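Local coordinates for MarR Like Protein, TVG0766549 (Thermoplasma volcanium, PDB 3LFK), which is of unknown function but, as a winged helix-turn-helix homolog of MarR-like regulators once reported as a mechanosensitive channel, probably acts in transcriptional regulation, at residues E9-L13 against P22-G26; L28-M34 against A102-R106. Numbering follows the deposited sequence.

Interaction 1: E9-L13 against P22-G26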
ATOM      1  N   GLU A   9      -0.085 -14.354  -4.879  1.00 21.11           N
ATOM      2  CA  GLU A   9      -0.667 -14.018  -6.169  1.00 22.83           C
ATOM      3  C   GLU A   9      -0.740 -12.513  -6.418  1.00 20.15           C
ATOM      4  O   GLU A   9      -0.941 -11.730  -5.478  1.00 20.53           O
ATOM      5  CB  GLU A   9      -2.077 -14.630  -6.259  1.00 27.24           C
ATOM      6  CG  GLU A   9      -2.754 -14.422  -7.601  1.00 38.07           C
ATOM      7  CD  GLU A   9      -4.101 -15.140  -7.718  1.00 56.28           C
ATOM      8  OE1 GLU A   9      -5.017 -14.859  -6.907  1.00 55.76           O
ATOM      9  OE2 GLU A   9      -4.242 -15.985  -8.635  1.00 58.91           O
ATOM     10  N   SER A  10      -0.549 -12.092  -7.666  1.00 19.74           N
ATOM     11  CA  SER A  10      -0.657 -10.681  -8.007  1.00 16.98           C
ATOM     12  C   SER A  10      -2.073 -10.187  -7.775  1.00 18.05           C
ATOM     13  O   SER A  10      -3.031 -10.936  -7.988  1.00 20.74           O
ATOM     14  CB  SER A  10      -0.330 -10.461  -9.480  1.00 19.16           C
ATOM     15  OG  SER A  10      -0.582  -9.145  -9.869  1.00 20.53           O
ATOM     16  N   LYS A  11      -2.215  -8.946  -7.315  1.00 18.61           N
ATOM     17  CA  LYS A  11      -3.544  -8.369  -7.151  1.00 15.83           C
ATOM     18  C   LYS A  11      -3.787  -7.376  -8.269  1.00 18.90           C
ATOM     19  O   LYS A  11      -4.830  -6.711  -8.308  1.00 22.23           O
ATOM     20  CB  LYS A  11      -3.692  -7.639  -5.813  1.00 16.53           C
ATOM     21  CG  LYS A  11      -3.576  -8.552  -4.609  1.00 16.26           C
ATOM     22  CD  LYS A  11      -3.986  -7.790  -3.341  1.00 17.66           C
ATOM     23  CE  LYS A  11      -3.824  -8.698  -2.125  1.00 19.32           C
ATOM     24  NZ  LYS A  11      -4.608  -9.978  -2.268  1.00 20.58           N
ATOM     25  N   VAL A  12      -2.833  -7.255  -9.193  1.00 18.75           N
ATOM     26  CA  VAL A  12      -3.012  -6.313 -10.277  1.00 20.21           C
ATOM     27  C   VAL A  12      -3.533  -7.064 -11.520  1.00 21.94           C
ATOM     28  O   VAL A  12      -2.799  -7.826 -12.165  1.00 26.60           O
ATOM     29  CB  VAL A  12      -1.701  -5.583 -10.612  1.00 21.69           C
ATOM     30  CG1 VAL A  12      -1.913  -4.663 -11.806  1.00 20.70           C
ATOM     31  CG2 VAL A  12      -1.242  -4.758  -9.408  1.00 20.39           C
ATOM     32  N   LEU A  13      -4.808  -6.853 -11.831  1.00 24.74           N
ATOM     33  CA  LEU A  13      -5.464  -7.501 -12.969  1.00 26.83           C
ATOM     34  C   LEU A  13      -5.173  -6.737 -14.241  1.00 24.36           C
ATOM     35  O   LEU A  13      -4.844  -7.329 -15.276  1.00 28.42           O
ATOM     36  CB  LEU A  13      -6.970  -7.554 -12.737  1.00 28.53           C
ATOM     37  CG  LEU A  13      -7.409  -8.640 -11.754  1.00 31.97           C
ATOM     38  CD1 LEU A  13      -8.873  -8.445 -11.367  1.00 30.93           C
ATOM     39  CD2 LEU A  13      -7.186 -10.008 -12.388  1.00 39.89           C
ATOM     40  N   PRO A  22      -6.847   1.384 -12.874  1.00 31.08           N
ATOM     41  CA  PRO A  22      -6.380   0.009 -12.655  1.00 27.03           C
ATOM     42  C   PRO A  22      -7.497  -0.876 -12.119  1.00 25.36           C
ATOM     43  O   PRO A  22      -8.435  -0.387 -11.510  1.00 27.66           O
ATOM     44  CB  PRO A  22      -5.252   0.178 -11.628  1.00 31.38           C
ATOM     45  CG  PRO A  22      -5.628   1.416 -10.911  1.00 39.55           C
ATOM     46  CD  PRO A  22      -6.127   2.326 -12.002  1.00 30.63           C
ATOM     47  N   VAL A  23      -7.419  -2.169 -12.395  1.00 26.60           N
ATOM     48  CA  VAL A  23      -8.403  -3.094 -11.864  1.00 22.90           C
ATOM     49  C   VAL A  23      -7.590  -3.941 -10.905  1.00 19.37           C
ATOM     50  O   VAL A  23      -6.585  -4.543 -11.294  1.00 21.29           O
ATOM     51  CB  VAL A  23      -9.017  -3.967 -12.958  1.00 24.18           C
ATOM     52  CG1 VAL A  23     -10.014  -4.945 -12.336  1.00 32.03           C
ATOM     53  CG2 VAL A  23      -9.718  -3.081 -13.962  1.00 29.67           C
ATOM     54  N   ILE A  24      -8.040  -3.955  -9.651  1.00 20.80           N
ATOM     55  CA  ILE A  24      -7.370  -4.655  -8.555  1.00 19.60           C
ATOM     56  C   ILE A  24      -8.253  -5.816  -8.088  1.00 19.69           C
ATOM     57  O   ILE A  24      -9.477  -5.663  -7.991  1.00 20.85           O
ATOM     58  CB  ILE A  24      -7.176  -3.676  -7.376  1.00 19.16           C
ATOM     59  CG1 ILE A  24      -6.520  -2.366  -7.863  1.00 17.60           C
ATOM     60  CG2 ILE A  24      -6.310  -4.352  -6.266  1.00 18.39           C
ATOM     61  CD1 ILE A  24      -5.120  -2.559  -8.462  1.00 20.02           C
ATOM     62  N   LYS A  25      -7.640  -6.963  -7.805  1.00 18.34           N
ATOM     63  CA  LYS A  25      -8.361  -8.127  -7.314  1.00 16.69           C
ATOM     64  C   LYS A  25      -8.789  -7.821  -5.886  1.00 20.66           C
ATOM     65  O   LYS A  25      -8.028  -7.238  -5.104  1.00 22.33           O
ATOM     66  CB  LYS A  25      -7.475  -9.371  -7.295  1.00 21.93           C
ATOM     67  CG  LYS A  25      -7.118  -9.936  -8.652  1.00 34.37           C
ATOM     68  CD  LYS A  25      -6.629 -11.378  -8.482  1.00 44.07           C
ATOM     69  CE  LYS A  25      -6.204 -12.008  -9.803  1.00 57.67           C
ATOM     70  NZ  LYS A  25      -5.006 -11.335 -10.385  1.00 60.89           N
ATOM     71  N   GLY A  26      -9.995  -8.242  -5.533  1.00 18.90           N
ATOM     72  CA  GLY A  26     -10.486  -7.925  -4.200  1.00 18.99           C
ATOM     73  C   GLY A  26     -11.231  -6.599  -4.230  1.00 19.83           C
ATOM     74  O   GLY A  26     -11.354  -5.949  -5.280  1.00 21.87           O
TER
HETATM   75  O   HOH W   1      -3.157 -11.100 -12.525  1.00 44.02           O
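Two backbone hydrogen bonds bracket the V12–I24 pair. K25 N donates to K11 O at 2.9 Å, nearly straight at 166°, and L13 N donates to V23 O at 3.0 Å with a more bent 144°. V12 and I24 therefore form an antiparallel non-hydrogen-bonded pair, CA to CA 5.0 Å, and a CA-H...O contact from I24 CA to K11 O (3.3 Å) supplements it. This is the paired part of a small two-stranded beta hairpin, strands 12-14 and 23-24, whose V12 and I24 side chains share the face turned to helix 94-116, touching E95 and V99. The K25 side chain reaches across E9-L13: its NZ donates to S10 O at 3.1 Å and, weakly, to a water 2.8 Å away that also bonds weakly to V12 O. S10 OG accepts from V12 N (3.0 Å), an ST turn leading into the strand. The apolar pair is L13 with V23, CD1 to CG1 3.8 Å.

Interaction 2: L28-M34 against A102-R106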
ATOM      1  N   LEU A  28     -12.069  -2.749  -2.065  1.00 19.14           N
ATOM      2  CA  LEU A  28     -11.632  -1.746  -1.089  1.00 19.74           C
ATOM      3  C   LEU A  28     -12.240  -1.985   0.300  1.00 19.41           C
ATOM      4  O   LEU A  28     -11.571  -1.784   1.320  1.00 21.21           O
ATOM      5  CB  LEU A  28     -12.033  -0.354  -1.576  1.00 20.14           C
ATOM      6  CG  LEU A  28     -11.792   0.825  -0.648  1.00 24.47           C
ATOM      7  CD1 LEU A  28     -10.305   0.938  -0.303  1.00 22.00           C
ATOM      8  CD2 LEU A  28     -12.276   2.097  -1.352  1.00 26.44           C
ATOM      9  N   GLU A  29     -13.501  -2.412   0.347  1.00 20.87           N
ATOM     10  CA  GLU A  29     -14.142  -2.647   1.633  1.00 24.50           C
ATOM     11  C   GLU A  29     -13.390  -3.659   2.502  1.00 26.09           C
ATOM     12  O   GLU A  29     -13.481  -3.605   3.729  1.00 27.39           O
ATOM     13  CB  GLU A  29     -15.593  -3.100   1.439  1.00 26.08           C
ATOM     14  CG  GLU A  29     -15.837  -3.791   0.122  1.00 43.92           C
ATOM     15  CD  GLU A  29     -16.320  -2.816  -0.945  1.00 50.97           C
ATOM     16  OE1 GLU A  29     -17.541  -2.544  -0.977  1.00 53.27           O
ATOM     17  OE2 GLU A  29     -15.486  -2.312  -1.737  1.00 29.16           O
ATOM     18  N   ASN A  30     -12.643  -4.571   1.890  1.00 18.44           N
ATOM     19  CA  ASN A  30     -11.891  -5.555   2.692  1.00 16.96           C
ATOM     20  C   ASN A  30     -10.390  -5.366   2.438  1.00 18.22           C
ATOM     21  O   ASN A  30      -9.611  -6.326   2.519  1.00 19.75           O
ATOM     22  CB  ASN A  30     -12.302  -6.995   2.336  1.00 18.26           C
ATOM     23  CG  ASN A  30     -11.904  -7.998   3.411  1.00 24.67           C
ATOM     24  OD1 ASN A  30     -11.722  -7.632   4.585  1.00 25.21           O
ATOM     25  ND2 ASN A  30     -11.777  -9.260   3.026  1.00 25.73           N
ATOM     26  N   ASN A  31     -10.001  -4.123   2.146  1.00 17.40           N
ATOM     27  CA  ASN A  31      -8.604  -3.777   1.903  1.00 15.44           C
ATOM     28  C   ASN A  31      -7.952  -4.660   0.849  1.00 17.73           C
ATOM     29  O   ASN A  31      -6.772  -4.977   0.955  1.00 17.01           O
ATOM     30  CB  ASN A  31      -7.797  -3.874   3.212  1.00 16.71           C
ATOM     31  CG  ASN A  31      -8.089  -2.723   4.171  1.00 22.11           C
ATOM     32  OD1 ASN A  31      -8.361  -1.601   3.745  1.00 25.46           O
ATOM     33  ND2 ASN A  31      -7.995  -2.998   5.471  1.00 25.79           N
ATOM     34  N   TYR A  32      -8.725  -5.043  -0.164  1.00 16.06           N
ATOM     35  CA  TYR A  32      -8.232  -5.884  -1.262  1.00 16.70           C
ATOM     36  C   TYR A  32      -7.598  -7.156  -0.747  1.00 16.46           C
ATOM     37  O   TYR A  32      -6.618  -7.626  -1.301  1.00 17.52           O
ATOM     38  CB  TYR A  32      -7.227  -5.094  -2.122  1.00 16.31           C
ATOM     39  CG  TYR A  32      -7.737  -3.734  -2.567  1.00 17.40           C
ATOM     40  CD1 TYR A  32      -7.419  -2.577  -1.843  1.00 17.79           C
ATOM     41  CD2 TYR A  32      -8.553  -3.601  -3.695  1.00 19.95           C
ATOM     42  CE1 TYR A  32      -7.891  -1.334  -2.230  1.00 19.89           C
ATOM     43  CE2 TYR A  32      -9.033  -2.339  -4.100  1.00 19.96           C
ATOM     44  CZ  TYR A  32      -8.689  -1.220  -3.357  1.00 22.98           C
ATOM     45  OH  TYR A  32      -9.098   0.046  -3.733  1.00 26.34           O
ATOM     46  N   ASP A  33      -8.164  -7.692   0.325  1.00 16.87           N
ATOM     47  CA  ASP A  33      -7.704  -8.926   0.951  1.00 19.26           C
ATOM     48  C   ASP A  33      -6.339  -8.877   1.619  1.00 18.37           C
ATOM     49  O   ASP A  33      -5.775  -9.912   1.972  1.00 23.54           O
ATOM     50  CB  ASP A  33      -7.768 -10.082  -0.053  1.00 18.61           C
ATOM     51  CG  ASP A  33      -9.157 -10.282  -0.592  1.00 26.65           C
ATOM     52  OD1 ASP A  33     -10.053 -10.556   0.233  1.00 33.87           O
ATOM     53  OD2 ASP A  33      -9.344 -10.151  -1.813  1.00 29.27           O
ATOM     54  N   MET A  34      -5.794  -7.688   1.803  1.00 16.17           N
ATOM     55  CA  MET A  34      -4.526  -7.562   2.496  1.00 16.48           C
ATOM     56  C   MET A  34      -4.774  -7.685   3.986  1.00 17.12           C
ATOM     57  O   MET A  34      -5.854  -7.342   4.484  1.00 21.75           O
ATOM     58  CB  MET A  34      -3.894  -6.191   2.229  1.00 17.26           C
ATOM     59  CG  MET A  34      -3.364  -6.026   0.785  1.00 16.53           C
ATOM     60  SD  MET A  34      -2.500  -4.462   0.615  1.00 19.07           S
ATOM     61  CE  MET A  34      -3.905  -3.325   0.403  1.00 20.46           C
ATOM     62  N   ALA A 102      -6.718   5.038  -2.299  1.00 21.08           N
ATOM     63  CA  ALA A 102      -8.114   4.645  -2.124  1.00 20.09           C
ATOM     64  C   ALA A 102      -8.402   4.334  -0.666  1.00 20.95           C
ATOM     65  O   ALA A 102      -9.448   4.722  -0.121  1.00 22.22           O
ATOM     66  CB  ALA A 102      -8.435   3.438  -2.996  1.00 20.05           C
ATOM     67  N   ILE A 103      -7.471   3.635  -0.020  1.00 19.24           N
ATOM     68  CA  ILE A 103      -7.624   3.283   1.378  1.00 15.73           C
ATOM     69  C   ILE A 103      -7.528   4.542   2.243  1.00 21.45           C
ATOM     70  O   ILE A 103      -8.316   4.704   3.185  1.00 20.50           O
ATOM     71  CB  ILE A 103      -6.531   2.252   1.801  1.00 21.69           C
ATOM     72  CG1 ILE A 103      -6.829   0.905   1.119  1.00 20.11           C
ATOM     73  CG2 ILE A 103      -6.495   2.082   3.340  1.00 21.58           C
ATOM     74  CD1 ILE A 103      -5.700  -0.155   1.284  1.00 17.47           C
ATOM     75  N   ARG A 104      -6.578   5.422   1.925  1.00 22.00           N
ATOM     76  CA  ARG A 104      -6.415   6.661   2.703  1.00 22.32           C
ATOM     77  C   ARG A 104      -7.684   7.496   2.637  1.00 24.70           C
ATOM     78  O   ARG A 104      -8.138   8.019   3.650  1.00 24.59           O
ATOM     79  CB  ARG A 104      -5.261   7.498   2.158  1.00 22.59           C
ATOM     80  CG  ARG A 104      -3.885   7.006   2.535  1.00 30.64           C
ATOM     81  CD  ARG A 104      -2.835   7.994   2.037  1.00 39.35           C
ATOM     82  NE  ARG A 104      -2.915   9.278   2.740  1.00 51.40           N
ATOM     83  CZ  ARG A 104      -2.274  10.384   2.370  1.00 58.07           C
ATOM     84  NH1 ARG A 104      -1.498  10.383   1.294  1.00 61.83           N
ATOM     85  NH2 ARG A 104      -2.394  11.493   3.090  1.00 59.15           N
ATOM     86  N   VAL A 105      -8.236   7.633   1.440  1.00 22.10           N
ATOM     87  CA  VAL A 105      -9.467   8.418   1.281  1.00 22.53           C
ATOM     88  C   VAL A 105     -10.635   7.783   2.019  1.00 27.09           C
ATOM     89  O   VAL A 105     -11.397   8.483   2.711  1.00 23.76           O
ATOM     90  CB  VAL A 105      -9.800   8.605  -0.199  1.00 25.50           C
ATOM     91  CG1 VAL A 105     -11.197   9.192  -0.357  1.00 28.21           C
ATOM     92  CG2 VAL A 105      -8.750   9.517  -0.833  1.00 26.03           C
ATOM     93  N   ARG A 106     -10.791   6.466   1.911  1.00 23.32           N
ATOM     94  CA  ARG A 106     -11.885   5.800   2.629  1.00 22.22           C
ATOM     95  C   ARG A 106     -11.727   6.059   4.130  1.00 24.14           C
ATOM     96  O   ARG A 106     -12.696   6.387   4.836  1.00 24.05           O
ATOM     97  CB  ARG A 106     -11.856   4.288   2.371  1.00 23.19           C
ATOM     98  CG  ARG A 106     -12.896   3.484   3.152  1.00 28.63           C
ATOM     99  CD  ARG A 106     -12.445   2.041   3.248  1.00 37.93           C
ATOM    100  NE  ARG A 106     -11.271   1.928   4.107  1.00 28.90           N
ATOM    101  CZ  ARG A 106     -10.436   0.892   4.105  1.00 25.21           C
ATOM    102  NH1 ARG A 106     -10.634  -0.126   3.284  1.00 33.18           N
ATOM    103  NH2 ARG A 106      -9.411   0.870   4.937  1.00 24.86           N
TER
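R106 reaches the loop through an extended start, chi1 and chi2 both t, followed by a bend at chi3 (69°, p) that presents the edge of its guanidinium to two oxygens. NH1 and NH2 both donate to N31 OD1, at 2.7 and 2.9 Å, so a single amide oxygen receives two hydrogen bonds. NH1 also lies 2.7 Å from L28 O, but the angle of 116° makes that bond weak; the same carbonyl accepts from N31 N at 2.9 Å. The m rotamer of N31 carries OD1 nearer the helix although its CA-to-CB bond points sideways.

Beside this polar patch the apolar side chains mesh. L28, with chi1 t and chi2 p, sends CD1 to 3.8 Å from I103 CG1 and 4.1 Å from A102 CB. I103 (m, t) extends CD1 to 3.7 Å from M34 CE, while its CG1 sits at the ring edge of Y32, 4.2 Å from CE1. The Y32 OH comes within 3.5 Å of A102 CB. This packs the loop between the N-terminal hairpin and helix 36-47 onto the long helix 94-116 of the winged helix-turn-helix domain. Between these two segments the guanidinium meets an amide and a carbonyl oxygen, and neither E29 nor D33 takes part, so the contact rests on a charged donor bonded to neutral acceptors and on apolar packing.

How the interactions relate
Interaction 1 lies at the surface, its centre about 13 Å from that of the chain, and none of its touching residues is buried; interaction 2, its centre about 9 Å from that of the chain, has three buried ones, Y32, M34 and I103. The first joins segments 9 residues apart at their closest ends, largely through backbone hydrogen bonds, whereas the second brings together segments 68 residues apart at theirs, through side chains. Their centres are about 12 Å apart and the two touch: I24 CG2 meets Y32 CD2 at 3.5 Å, and K11 CE lies 3.1 Å from Y32 O. Helix 94-116 unites them, since V99 receives both I24 of the hairpin and Y32 and M34 of the loop.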